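Putative transcriptional regulator (Clostridium difficile, PDB 3QI7) is of unknown function but has a periplasmic-binding-protein-like fold, consistent with a lipoprotein that binds a small ligand such as a sugar, or with a transcriptional regulator. Local coordinates at residues 303-309 with 344-348; 159-163 with 215-219; 99-104 with 120-124; 245-251 with 293-299. All coordinates share one frame; numbering follows the deposited sequence. Where two conformers were deposited one is given.

Interaction 1 (303-309 with 344-348)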
loop_
_atom_site.group_PDB
_atom_site.type_symbol
_atom_site.label_atom_id
_atom_site.label_comp_id
_atom_site.label_asym_id
_atom_site.label_seq_id
_atom_site.Cartn_x
_atom_site.Cartn_y
_atom_site.Cartn_z
ATOM N N PRO A 303 -2.438 -7.394 7.212
ATOM C CA PRO A 303 -1.334 -7.604 8.141
ATOM C C PRO A 303 -0.307 -6.463 8.161
ATOM O O PRO A 303 0.400 -6.283 9.163
ATOM C CB PRO A 303 -0.657 -8.886 7.591
ATOM C CG PRO A 303 -1.697 -9.573 6.916
ATOM C CD PRO A 303 -2.525 -8.508 6.263
HETATM N N MSE A 304 -0.193 -5.737 7.052
HETATM C CA MSE A 304 0.724 -4.594 6.957
HETATM C C MSE A 304 0.239 -3.601 5.904
HETATM O O MSE A 304 -0.525 -3.976 5.027
HETATM C CB MSE A 304 2.178 -5.045 6.665
HETATM C CG MSE A 304 2.394 -6.030 5.530
HETATM SE SE MSE A 304 4.199 -6.852 5.491
HETATM C CE MSE A 304 5.354 -5.302 5.563
ATOM N N PRO A 305 0.688 -2.339 5.982
ATOM C CA PRO A 305 0.222 -1.410 4.970
ATOM C C PRO A 305 0.823 -1.720 3.628
ATOM O O PRO A 305 1.916 -2.239 3.576
ATOM C CB PRO A 305 0.742 -0.061 5.431
ATOM C CG PRO A 305 1.534 -0.320 6.741
ATOM C CD PRO A 305 1.717 -1.761 6.876
HETATM N N MSE A 306 0.126 -1.381 2.573
HETATM C CA MSE A 306 0.666 -1.596 1.229
HETATM C C MSE A 306 1.954 -0.727 0.980
HETATM O O MSE A 306 2.887 -1.146 0.259
HETATM C CB MSE A 306 -0.412 -1.280 0.191
HETATM C CG MSE A 306 -1.452 -2.369 0.004
HETATM SE SE MSE A 306 -0.573 -4.000 -0.719
HETATM C CE MSE A 306 -0.101 -3.462 -2.418
ATOM N N ASP A 307 2.003 0.464 1.576
ATOM C CA ASP A 307 3.185 1.331 1.492
ATOM C C ASP A 307 4.449 0.678 2.052
ATOM O O ASP A 307 5.563 1.060 1.674
ATOM C CB ASP A 307 2.968 2.664 2.250
ATOM C CG ASP A 307 2.091 3.664 1.478
ATOM O OD1 ASP A 307 1.684 3.357 0.346
ATOM O OD2 ASP A 307 1.813 4.760 2.019
ATOM N N ALA A 308 4.287 -0.266 2.971
ATOM C CA ALA A 308 5.402 -1.079 3.469
ATOM C C ALA A 308 5.593 -2.406 2.722
ATOM O O ALA A 308 6.712 -2.805 2.405
ATOM C CB ALA A 308 5.261 -1.329 4.997
ATOM N N PHE A 309 4.493 -3.077 2.413
ATOM C CA PHE A 309 4.571 -4.350 1.718
ATOM C C PHE A 309 5.192 -4.292 0.323
ATOM O O PHE A 309 6.062 -5.111 0.021
ATOM C CB PHE A 309 3.182 -5.040 1.677
ATOM C CG PHE A 309 3.197 -6.349 0.975
ATOM C CD1 PHE A 309 3.722 -7.474 1.590
ATOM C CD2 PHE A 309 2.752 -6.444 -0.356
ATOM C CE1 PHE A 309 3.747 -8.714 0.919
ATOM C CE2 PHE A 309 2.762 -7.659 -1.034
ATOM C CZ PHE A 309 3.289 -8.793 -0.409
ATOM N N ARG A 344 8.270 -15.336 2.499
ATOM C CA ARG A 344 9.044 -14.214 3.044
ATOM C C ARG A 344 8.292 -13.437 4.125
ATOM O O ARG A 344 8.921 -12.760 4.892
ATOM C CB ARG A 344 9.507 -13.268 1.933
ATOM C CG ARG A 344 10.610 -13.836 1.014
ATOM C CD ARG A 344 12.034 -13.653 1.642
ATOM N NE ARG A 344 13.046 -14.211 0.757
ATOM C CZ ARG A 344 13.558 -15.437 0.829
ATOM N NH1 ARG A 344 13.209 -16.281 1.798
ATOM N NH2 ARG A 344 14.430 -15.826 -0.092
ATOM N N PHE A 345 6.963 -13.513 4.135
ATOM C CA PHE A 345 6.114 -12.749 5.066
ATOM C C PHE A 345 5.174 -13.602 5.927
ATOM O O PHE A 345 4.648 -13.125 6.944
ATOM C CB PHE A 345 5.259 -11.741 4.303
ATOM C CG PHE A 345 6.043 -10.736 3.519
ATOM C CD1 PHE A 345 6.461 -11.013 2.229
ATOM C CD2 PHE A 345 6.375 -9.519 4.075
ATOM C CE1 PHE A 345 7.154 -10.086 1.507
ATOM C CE2 PHE A 345 7.094 -8.596 3.370
ATOM C CZ PHE A 345 7.495 -8.885 2.065
ATOM N N GLY A 346 4.927 -14.840 5.533
ATOM C CA GLY A 346 3.931 -15.688 6.225
ATOM C C GLY A 346 2.505 -15.151 6.203
ATOM O O GLY A 346 1.726 -15.360 7.151
ATOM N N ILE A 347 2.158 -14.457 5.127
ATOM C CA ILE A 347 0.812 -13.972 4.907
ATOM C C ILE A 347 0.247 -14.424 3.535
ATOM O O ILE A 347 0.986 -14.687 2.558
ATOM C CB ILE A 347 0.709 -12.424 5.065
ATOM C CG1 ILE A 347 1.354 -11.676 3.889
ATOM C CG2 ILE A 347 1.283 -11.959 6.445
ATOM C CD1 ILE A 347 1.425 -10.104 4.110
ATOM N N GLY A 348 -1.083 -14.482 3.474
ATOM C CA GLY A 348 -1.760 -14.813 2.221
ATOM C C GLY A 348 -1.975 -13.562 1.401
ATOM O O GLY A 348 -2.030 -12.417 1.916
#
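F309 and F345 form an edge-to-face aromatic pair where the start of helix 306-324 meets the end of helix 334-345, in the periplasmic-binding-protein-like fold. This is the tight part of the contact. CE1 of F309 sits over the centre of the F345 ring, 3.7 Å above its plane, and the two planes are inclined at 55°. The F309 ring gets there because its CG lies opposite the backbone N (chi1 180°), which carries it out toward F345. In one of its two conformers the selenomethionine M304, bent at chi3, adds an oblique Met-aromatic contact to F345, which is therefore provisional. The buried ring of F309 also touches L366 of strand 361-370, as does I347.

The end formed by P303 and I347 is more open to solvent and has fewer contacts. Beyond it the chain leaves the helix at G346, which has positive phi, is exposed and touches nothing of 303-309; the chain then returns to put I347 against the loop before the other helix. No hydrogen bond crosses between the two segments, so apolar touching does all the work. At this partly exposed end the pyrrolidine ring of P303 meets one branch of I347, with CB of P303 3.8 Å from I347 CG2.

Interaction 2 (159-163 with 215-219)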
loop_
_atom_site.group_PDB
_atom_site.type_symbol
_atom_site.label_atom_id
_atom_site.label_comp_id
_atom_site.label_asym_id
_atom_site.label_seq_id
_atom_site.Cartn_x
_atom_site.Cartn_y
_atom_site.Cartn_z
ATOM N N PHE A 159 -23.673 -0.462 3.129
ATOM C CA PHE A 159 -22.329 0.079 2.975
ATOM C C PHE A 159 -22.461 1.582 2.726
ATOM O O PHE A 159 -23.060 1.988 1.715
ATOM C CB PHE A 159 -21.640 -0.578 1.783
ATOM C CG PHE A 159 -20.182 -0.232 1.614
ATOM C CD1 PHE A 159 -19.766 1.051 1.189
ATOM C CD2 PHE A 159 -19.204 -1.225 1.781
ATOM C CE1 PHE A 159 -18.433 1.302 0.999
ATOM C CE2 PHE A 159 -17.859 -0.934 1.620
ATOM C CZ PHE A 159 -17.489 0.310 1.210
ATOM N N ILE A 160 -21.928 2.393 3.640
ATOM C CA ILE A 160 -21.961 3.871 3.496
ATOM C C ILE A 160 -20.584 4.331 2.961
ATOM O O ILE A 160 -19.567 4.013 3.560
ATOM C CB ILE A 160 -22.318 4.594 4.831
ATOM C CG1 ILE A 160 -23.392 3.837 5.625
ATOM C CG2 ILE A 160 -22.813 6.046 4.561
ATOM C CD1 ILE A 160 -24.766 3.573 4.918
ATOM N N HIS A 161 -20.564 5.015 1.801
ATOM C CA HIS A 161 -19.344 5.557 1.179
ATOM C C HIS A 161 -19.323 7.078 1.254
ATOM O O HIS A 161 -20.285 7.722 0.800
ATOM C CB HIS A 161 -19.327 5.146 -0.295
ATOM C CG HIS A 161 -18.075 5.525 -1.028
ATOM N ND1 HIS A 161 -17.852 6.803 -1.519
ATOM C CD2 HIS A 161 -17.009 4.781 -1.405
ATOM C CE1 HIS A 161 -16.683 6.823 -2.141
ATOM N NE2 HIS A 161 -16.150 5.612 -2.081
ATOM N N TYR A 162 -18.264 7.628 1.867
ATOM C CA TYR A 162 -18.111 9.076 2.099
ATOM C C TYR A 162 -16.887 9.591 1.318
ATOM O O TYR A 162 -15.795 9.060 1.450
ATOM C CB TYR A 162 -17.900 9.369 3.600
ATOM C CG TYR A 162 -19.105 9.188 4.475
ATOM C CD1 TYR A 162 -20.147 10.074 4.426
ATOM C CD2 TYR A 162 -19.176 8.139 5.398
ATOM C CE1 TYR A 162 -21.261 9.907 5.227
ATOM C CE2 TYR A 162 -20.269 7.969 6.203
ATOM C CZ TYR A 162 -21.322 8.864 6.122
ATOM O OH TYR A 162 -22.416 8.691 6.936
ATOM N N ALA A 163 -17.092 10.670 0.551
ATOM C CA ALA A 163 -16.087 11.301 -0.313
ATOM C C ALA A 163 -16.675 12.619 -0.793
ATOM O O ALA A 163 -17.884 12.701 -1.021
ATOM C CB ALA A 163 -15.817 10.434 -1.546
ATOM N N ASP A 215 -24.102 12.611 9.915
ATOM C CA ASP A 215 -24.620 11.677 8.904
ATOM C C ASP A 215 -24.547 10.202 9.374
ATOM O O ASP A 215 -25.520 9.427 9.232
ATOM C CB ASP A 215 -23.907 11.846 7.585
ATOM C CG ASP A 215 -24.690 11.215 6.440
ATOM O OD1 ASP A 215 -25.688 11.843 6.011
ATOM O OD2 ASP A 215 -24.341 10.085 6.026
ATOM N N ILE A 216 -23.409 9.844 9.961
ATOM C CA ILE A 216 -23.218 8.503 10.527
ATOM C C ILE A 216 -24.295 8.186 11.546
ATOM O O ILE A 216 -24.930 7.144 11.453
ATOM C CB ILE A 216 -21.792 8.325 11.113
ATOM C CG1 ILE A 216 -20.758 8.376 9.973
ATOM C CG2 ILE A 216 -21.675 6.996 11.891
ATOM C CD1 ILE A 216 -19.347 8.531 10.419
ATOM N N GLU A 217 -24.537 9.076 12.504
ATOM C CA GLU A 217 -25.677 8.876 13.399
ATOM C C GLU A 217 -26.983 8.566 12.647
ATOM O O GLU A 217 -27.735 7.667 13.021
ATOM C CB GLU A 217 -25.880 10.100 14.304
ATOM C CG GLU A 217 -24.754 10.253 15.313
ATOM C CD GLU A 217 -24.945 11.464 16.201
ATOM O OE1 GLU A 217 -26.117 11.837 16.440
ATOM O OE2 GLU A 217 -23.919 12.020 16.654
ATOM N N LYS A 218 -27.220 9.289 11.556
ATOM C CA LYS A 218 -28.427 9.097 10.751
ATOM C C LYS A 218 -28.502 7.728 10.116
ATOM O O LYS A 218 -29.580 7.100 10.077
ATOM C CB LYS A 218 -28.565 10.212 9.689
ATOM C CG LYS A 218 -28.903 11.557 10.328
ATOM C CD LYS A 218 -29.513 12.558 9.350
ATOM C CE LYS A 218 -28.477 13.190 8.430
ATOM N NZ LYS A 218 -29.037 14.435 7.825
ATOM N N GLN A 219 -27.356 7.262 9.615
ATOM C CA GLN A 219 -27.292 5.997 8.914
ATOM C C GLN A 219 -27.511 4.825 9.875
ATOM O O GLN A 219 -28.176 3.845 9.515
ATOM C CB GLN A 219 -25.972 5.853 8.136
ATOM C CG GLN A 219 -25.682 6.986 7.108
ATOM C CD GLN A 219 -26.681 7.095 5.977
ATOM O OE1 GLN A 219 -27.515 6.213 5.782
ATOM N NE2 GLN A 219 -26.583 8.186 5.199
#
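I160 and Y162 of strand 159-164 both direct their side chains at helix 203-223, which runs nearly antiparallel to the strand. The axes of strand 159-163 and helix segment 215-219 approach to 10.8 Å at an angle of 165°, an alpha/beta layer in which a helix packs on a parallel three-stranded sheet; helix 171-186 lies on the other face of that sheet.

I160 comes first and meets the aliphatic part of Q219. Its CD1 lies 4.1 Å from Q219 CB, while CG2 reaches Q219 CG, so the isoleucine lies against the bent chain of the glutamine.

Y162 then brings a polar group to the helix. Its hydroxyl donates to D215, with OH 2.5 Å from OD2, a short bond that uses the anti lone pair of the carboxylate oxygen. Ring and carboxylate planes stand at 88° to each other, and OD2 meets the tyrosine at the ring edge. D215 reaches across with its CG opposite the backbone N. Beside the hydroxyl, I216 offers CG1, 3.8 Å from Y162 CE2.

One helical turn on, Q219 NE2 also donates to OD2 of D215, 3.1 Å away and almost straight at 171°; it approaches on the syn side, somewhat out of the carboxylate plane. Q219 OE1 in turn accepts from K222. Two donors thus grip a single oxygen of a buried aspartate, an arrangement that would be expected to stabilise its negative charge within an otherwise largely apolar layer.

Interaction 3 (99-104 with 120-124)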
loop_
_atom_site.group_PDB
_atom_site.type_symbol
_atom_site.label_atom_id
_atom_site.label_comp_id
_atom_site.label_asym_id
_atom_site.label_seq_id
_atom_site.Cartn_x
_atom_site.Cartn_y
_atom_site.Cartn_z
ATOM N N GLY A 99 6.360 10.259 -13.263
ATOM C CA GLY A 99 7.406 11.107 -13.783
ATOM C C GLY A 99 8.763 10.458 -13.930
ATOM O O GLY A 99 9.606 10.976 -14.673
ATOM N N LEU A 100 9.003 9.342 -13.229
ATOM C CA LEU A 100 10.361 8.802 -13.149
ATOM C C LEU A 100 10.647 7.752 -14.228
ATOM O O LEU A 100 11.797 7.309 -14.394
ATOM C CB LEU A 100 10.634 8.239 -11.747
ATOM C CG LEU A 100 10.482 9.258 -10.605
ATOM C CD1 LEU A 100 10.495 8.541 -9.235
ATOM C CD2 LEU A 100 11.565 10.370 -10.671
ATOM N N LEU A 101 9.634 7.382 -14.995
ATOM C CA LEU A 101 9.825 6.340 -16.007
ATOM C C LEU A 101 10.995 6.598 -16.973
ATOM O O LEU A 101 11.772 5.670 -17.245
ATOM C CB LEU A 101 8.520 6.068 -16.771
ATOM C CG LEU A 101 8.495 4.877 -17.735
ATOM C CD1 LEU A 101 8.947 3.584 -17.066
ATOM C CD2 LEU A 101 7.085 4.719 -18.306
ATOM N N PRO A 102 11.160 7.855 -17.478
ATOM C CA PRO A 102 12.308 8.070 -18.383
ATOM C C PRO A 102 13.639 7.694 -17.758
ATOM O O PRO A 102 14.537 7.218 -18.470
ATOM C CB PRO A 102 12.252 9.577 -18.706
ATOM C CG PRO A 102 10.792 9.939 -18.519
ATOM C CD PRO A 102 10.368 9.092 -17.319
ATOM N N ALA A 103 13.752 7.864 -16.442
ATOM C CA ALA A 103 14.973 7.508 -15.740
ATOM C C ALA A 103 15.295 6.018 -15.905
ATOM O O ALA A 103 16.452 5.642 -16.142
ATOM C CB ALA A 103 14.874 7.870 -14.242
ATOM N N LEU A 104 14.276 5.172 -15.752
ATOM C CA LEU A 104 14.489 3.741 -15.833
ATOM C C LEU A 104 14.724 3.277 -17.276
ATOM O O LEU A 104 15.437 2.298 -17.502
ATOM C CB LEU A 104 13.332 2.989 -15.183
ATOM C CG LEU A 104 13.192 3.216 -13.663
ATOM C CD1 LEU A 104 12.004 2.487 -13.106
ATOM C CD2 LEU A 104 14.426 2.817 -12.901
ATOM N N PRO A 120 5.221 0.936 -5.671
ATOM C CA PRO A 120 4.669 1.123 -7.004
ATOM C C PRO A 120 5.333 2.297 -7.694
ATOM O O PRO A 120 6.216 2.921 -7.118
ATOM C CB PRO A 120 3.194 1.480 -6.700
ATOM C CG PRO A 120 3.334 2.434 -5.456
ATOM C CD PRO A 120 4.546 1.815 -4.677
HETATM N N MSE A 121 4.956 2.572 -8.941
HETATM C CA MSE A 121 5.211 3.887 -9.551
HETATM C C MSE A 121 3.857 4.458 -10.035
HETATM O O MSE A 121 2.902 3.707 -10.251
HETATM C CB MSE A 121 6.227 3.783 -10.686
HETATM C CG MSE A 121 7.682 3.692 -10.166
HETATM SE SE MSE A 121 8.982 3.184 -11.553
HETATM C CE MSE A 121 8.894 4.759 -12.726
ATOM N N GLY A 122 3.780 5.775 -10.196
ATOM C CA GLY A 122 2.527 6.431 -10.515
ATOM C C GLY A 122 2.265 6.569 -11.995
ATOM O O GLY A 122 1.214 7.079 -12.390
ATOM N N ASP A 123 3.209 6.125 -12.820
ATOM C CA ASP A 123 3.087 6.285 -14.277
ATOM C C ASP A 123 2.032 5.373 -14.902
ATOM O O ASP A 123 1.585 4.401 -14.303
ATOM C CB ASP A 123 4.444 6.054 -14.957
ATOM C CG ASP A 123 5.584 6.792 -14.248
ATOM O OD1 ASP A 123 6.035 6.313 -13.184
ATOM O OD2 ASP A 123 6.016 7.856 -14.735
ATOM N N ASP A 124 1.643 5.694 -16.131
ATOM C CA ASP A 124 0.684 4.881 -16.888
ATOM C C ASP A 124 1.088 3.386 -16.832
ATOM O O ASP A 124 2.233 3.037 -17.129
ATOM C CB ASP A 124 0.675 5.358 -18.357
ATOM C CG ASP A 124 -0.317 4.585 -19.228
ATOM O OD1 ASP A 124 -0.159 3.360 -19.384
ATOM O OD2 ASP A 124 -1.240 5.209 -19.780
HETATM O O HOH W 1 7.349 7.791 -11.294
#
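M121 and L104 reach toward each other tip to tip, with SE of the selenomethionine 3.5 Å from L104 CD1. A bend at chi3 (66°) then turns the CE methyl of M121 back over the beginning of helix 101-110, where it lies 3.5 Å from the backbone N of L101 and 4.0 Å from CB of L100. L101 N is buried here without a polar partner in the model.

D123, two residues on from M121, turns its carboxylate to the chain at G99-L101. OD2 accepts from G99 N at 2.8 Å along a nearly straight bond (167°), but the N-H comes from above the carboxylate plane, 39° out of it. The same oxygen rests 3.7 Å from CB of L101. OD1 accepts a hydrogen bond from a water 2.7 Å away that itself accepts from L100 N, so the two carboxylate oxygens serve successive backbone amides, one directly and one through water.

Parallel neighbours 88-94 and 115-118 are joined through helix 101-110, a beta-alpha-beta crossover, and the contact ties the loop entering that helix to the loop leaving the second strand. L100, L104 and M121 all pack on V93 of strand 88-94, and M121 and D123 touch L128 of helix 125-131.

Interaction 4 (245-251 with 293-299)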
loop_
_atom_site.group_PDB
_atom_site.type_symbol
_atom_site.label_atom_id
_atom_site.label_comp_id
_atom_site.label_asym_id
_atom_site.label_seq_id
_atom_site.Cartn_x
_atom_site.Cartn_y
_atom_site.Cartn_z
ATOM N N LEU A 245 -16.383 3.375 17.778
ATOM C CA LEU A 245 -16.230 2.959 19.181
ATOM C C LEU A 245 -17.501 3.241 19.995
ATOM O O LEU A 245 -17.840 2.494 20.912
ATOM C CB LEU A 245 -14.990 3.616 19.835
ATOM C CG LEU A 245 -13.632 3.184 19.246
ATOM C CD1 LEU A 245 -12.468 3.735 20.072
ATOM C CD2 LEU A 245 -13.470 1.646 19.091
ATOM N N GLU A 246 -18.206 4.306 19.633
ATOM C CA GLU A 246 -19.438 4.720 20.306
ATOM C C GLU A 246 -20.666 3.961 19.791
ATOM O O GLU A 246 -21.462 3.448 20.574
ATOM C CB GLU A 246 -19.625 6.236 20.114
ATOM C CG GLU A 246 -20.826 6.878 20.834
ATOM C CD GLU A 246 -21.295 8.169 20.148
ATOM O OE1 GLU A 246 -20.429 8.936 19.677
ATOM O OE2 GLU A 246 -22.519 8.392 20.054
ATOM N N LEU A 247 -20.821 3.866 18.477
ATOM C CA LEU A 247 -22.059 3.308 17.874
ATOM C C LEU A 247 -21.947 1.820 17.487
ATOM O O LEU A 247 -22.964 1.160 17.206
ATOM C CB LEU A 247 -22.472 4.141 16.647
ATOM C CG LEU A 247 -22.965 5.581 16.859
ATOM C CD1 LEU A 247 -23.378 6.219 15.513
ATOM C CD2 LEU A 247 -24.132 5.648 17.843
ATOM N N LYS A 248 -20.715 1.324 17.422
ATOM C CA LYS A 248 -20.385 -0.094 17.364
ATOM C C LYS A 248 -20.768 -0.705 16.040
ATOM O O LYS A 248 -21.232 -1.837 15.958
ATOM C CB LYS A 248 -20.976 -0.866 18.535
ATOM C CG LYS A 248 -20.620 -0.279 19.898
ATOM C CD LYS A 248 -19.886 -1.293 20.741
ATOM C CE LYS A 248 -19.870 -0.897 22.214
ATOM N NZ LYS A 248 -18.778 0.069 22.475
ATOM N N TYR A 249 -20.521 0.069 14.990
ATOM C CA TYR A 249 -20.772 -0.381 13.643
ATOM C C TYR A 249 -19.531 -1.075 13.102
ATOM O O TYR A 249 -18.624 -1.395 13.875
ATOM C CB TYR A 249 -21.270 0.789 12.755
ATOM C CG TYR A 249 -20.452 2.064 12.740
ATOM C CD1 TYR A 249 -19.263 2.155 12.036
ATOM C CD2 TYR A 249 -20.912 3.205 13.388
ATOM C CE1 TYR A 249 -18.536 3.366 11.966
ATOM C CE2 TYR A 249 -20.188 4.405 13.353
ATOM C CZ TYR A 249 -19.014 4.485 12.657
ATOM O OH TYR A 249 -18.342 5.683 12.638
ATOM N N ILE A 250 -19.512 -1.352 11.807
ATOM C CA ILE A 250 -18.390 -2.037 11.179
ATOM C C ILE A 250 -17.519 -1.070 10.365
ATOM O O ILE A 250 -18.034 -0.193 9.661
ATOM C CB ILE A 250 -18.875 -3.175 10.233
ATOM C CG1 ILE A 250 -19.686 -4.222 10.995
ATOM C CG2 ILE A 250 -17.731 -3.843 9.541
ATOM C CD1 ILE A 250 -20.772 -4.901 10.114
ATOM N N VAL A 251 -16.206 -1.225 10.488
ATOM C CA VAL A 251 -15.243 -0.545 9.612
ATOM C C VAL A 251 -14.294 -1.604 9.049
ATOM O O VAL A 251 -13.215 -1.898 9.595
ATOM C CB VAL A 251 -14.482 0.592 10.331
ATOM C CG1 VAL A 251 -13.638 1.377 9.327
ATOM C CG2 VAL A 251 -15.492 1.489 11.092
ATOM N N PHE A 293 -12.892 -2.747 24.145
ATOM C CA PHE A 293 -13.859 -1.726 23.778
ATOM C C PHE A 293 -15.147 -2.343 23.197
ATOM O O PHE A 293 -16.000 -1.635 22.666
ATOM C CB PHE A 293 -13.266 -0.736 22.749
ATOM C CG PHE A 293 -12.052 0.051 23.235
ATOM C CD1 PHE A 293 -11.768 0.218 24.599
ATOM C CD2 PHE A 293 -11.220 0.670 22.297
ATOM C CE1 PHE A 293 -10.663 0.951 25.008
ATOM C CE2 PHE A 293 -10.107 1.399 22.702
ATOM C CZ PHE A 293 -9.832 1.543 24.071
ATOM N N GLY A 294 -15.289 -3.656 23.284
ATOM C CA GLY A 294 -16.495 -4.322 22.777
ATOM C C GLY A 294 -16.549 -4.322 21.255
ATOM O O GLY A 294 -17.627 -4.338 20.674
HETATM N N MSE A 295 -15.388 -4.320 20.611
HETATM C CA MSE A 295 -15.325 -4.174 19.143
HETATM C C MSE A 295 -14.716 -5.358 18.400
HETATM O O MSE A 295 -14.303 -5.231 17.226
HETATM C CB MSE A 295 -14.578 -2.892 18.788
HETATM C CG MSE A 295 -15.318 -1.638 19.156
HETATM SE SE MSE A 295 -16.904 -1.406 18.143
HETATM C CE MSE A 295 -16.118 -1.016 16.361
ATOM N N SER A 296 -14.687 -6.521 19.026
ATOM C CA SER A 296 -14.166 -7.716 18.346
ATOM C C SER A 296 -15.010 -8.073 17.111
ATOM O O SER A 296 -16.241 -7.979 17.106
ATOM C CB SER A 296 -14.049 -8.906 19.312
ATOM O OG SER A 296 -12.926 -8.708 20.187
ATOM N N ASN A 297 -14.300 -8.444 16.058
ATOM C CA ASN A 297 -14.864 -8.771 14.775
ATOM C C ASN A 297 -15.638 -7.618 14.095
ATOM O O ASN A 297 -16.423 -7.878 13.203
ATOM C CB ASN A 297 -15.686 -10.051 14.878
ATOM C CG ASN A 297 -14.860 -11.245 15.423
ATOM O OD1 ASN A 297 -15.059 -11.685 16.556
ATOM N ND2 ASN A 297 -13.936 -11.752 14.622
ATOM N N ARG A 298 -15.364 -6.359 14.484
ATOM C CA ARG A 298 -15.974 -5.171 13.855
ATOM C C ARG A 298 -15.039 -4.324 12.988
ATOM O O ARG A 298 -15.502 -3.488 12.211
ATOM C CB ARG A 298 -16.573 -4.279 14.948
ATOM C CG ARG A 298 -17.542 -4.995 15.893
ATOM C CD ARG A 298 -18.704 -5.621 15.142
ATOM N NE ARG A 298 -19.764 -4.660 14.842
ATOM C CZ ARG A 298 -20.928 -4.977 14.285
ATOM N NH1 ARG A 298 -21.173 -6.229 13.893
ATOM N NH2 ARG A 298 -21.839 -4.032 14.085
ATOM N N LEU A 299 -13.740 -4.596 13.053
ATOM C CA LEU A 299 -12.698 -3.704 12.502
ATOM C C LEU A 299 -11.689 -4.563 11.780
ATOM O O LEU A 299 -11.231 -5.601 12.325
ATOM C CB LEU A 299 -11.979 -2.938 13.633
ATOM C CG LEU A 299 -12.811 -2.113 14.594
ATOM C CD1 LEU A 299 -11.991 -1.623 15.792
ATOM C CD2 LEU A 299 -13.495 -0.918 13.857
#
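V251 and L299 are joined by a single beta bridge, reached through a Schellman motif that ends helix 279-292 at G294 and a type II turn from M295 to R298. Backbone bonding is brief: V251 N donates to R298 O at 2.9 Å.

Side-chain to backbone bonds are the second kind. R298 NH2 donates to K248 O at 2.9 Å, in the carbonyl plane on a lone pair, though the oxygen lies 20° out of the guanidinium plane; NE adds a weak bond to the same oxygen. NH2 also forms a salt bridge with D226. K248 answers from the opposite segment: bends at chi2 and chi4 bring NZ to F293 O at 3.3 Å and to L245 O in the last turn of helix 234-247, so one ammonium ties the ends of two helices together.

Apolar contacts are a third kind. L245 sets CD2 3.8 Å from M295 CG and CD1 near the F293 ring, and V251 CB meets L299 CD2.

Last come aliphatic groups against polar ones. The folded selenomethionine M295 brings its CE methyl 3.6 Å from the backbone carbonyl Y249 O. I250 crosses R298 at about a right angle, with CG1 centred 3.6 Å above one face of the guanidinium.

Interactions 2 and 4 are direct neighbours: I216 CG2 lies 3.3 Å from Y249 CE2, and L247 also packs on I216, so segment 245-251 packs on the helix that carries 215-219. Interaction 2 is wholly buried and polar at its heart; interaction 4 is only partly buried and leans on charged side chains bonding to backbone carbonyls. Interaction 3, also buried, lies on the opposite side of the chain's centre from interaction 4, about 40 Å away between centres, and combines apolar selenomethionine packing with a carboxylate that bonds one backbone amide directly and the next through water. Interaction 1 is a surface contact near the middle of the chain, purely apolar and aromatic, and its 303-309 segment follows closely on 293-299.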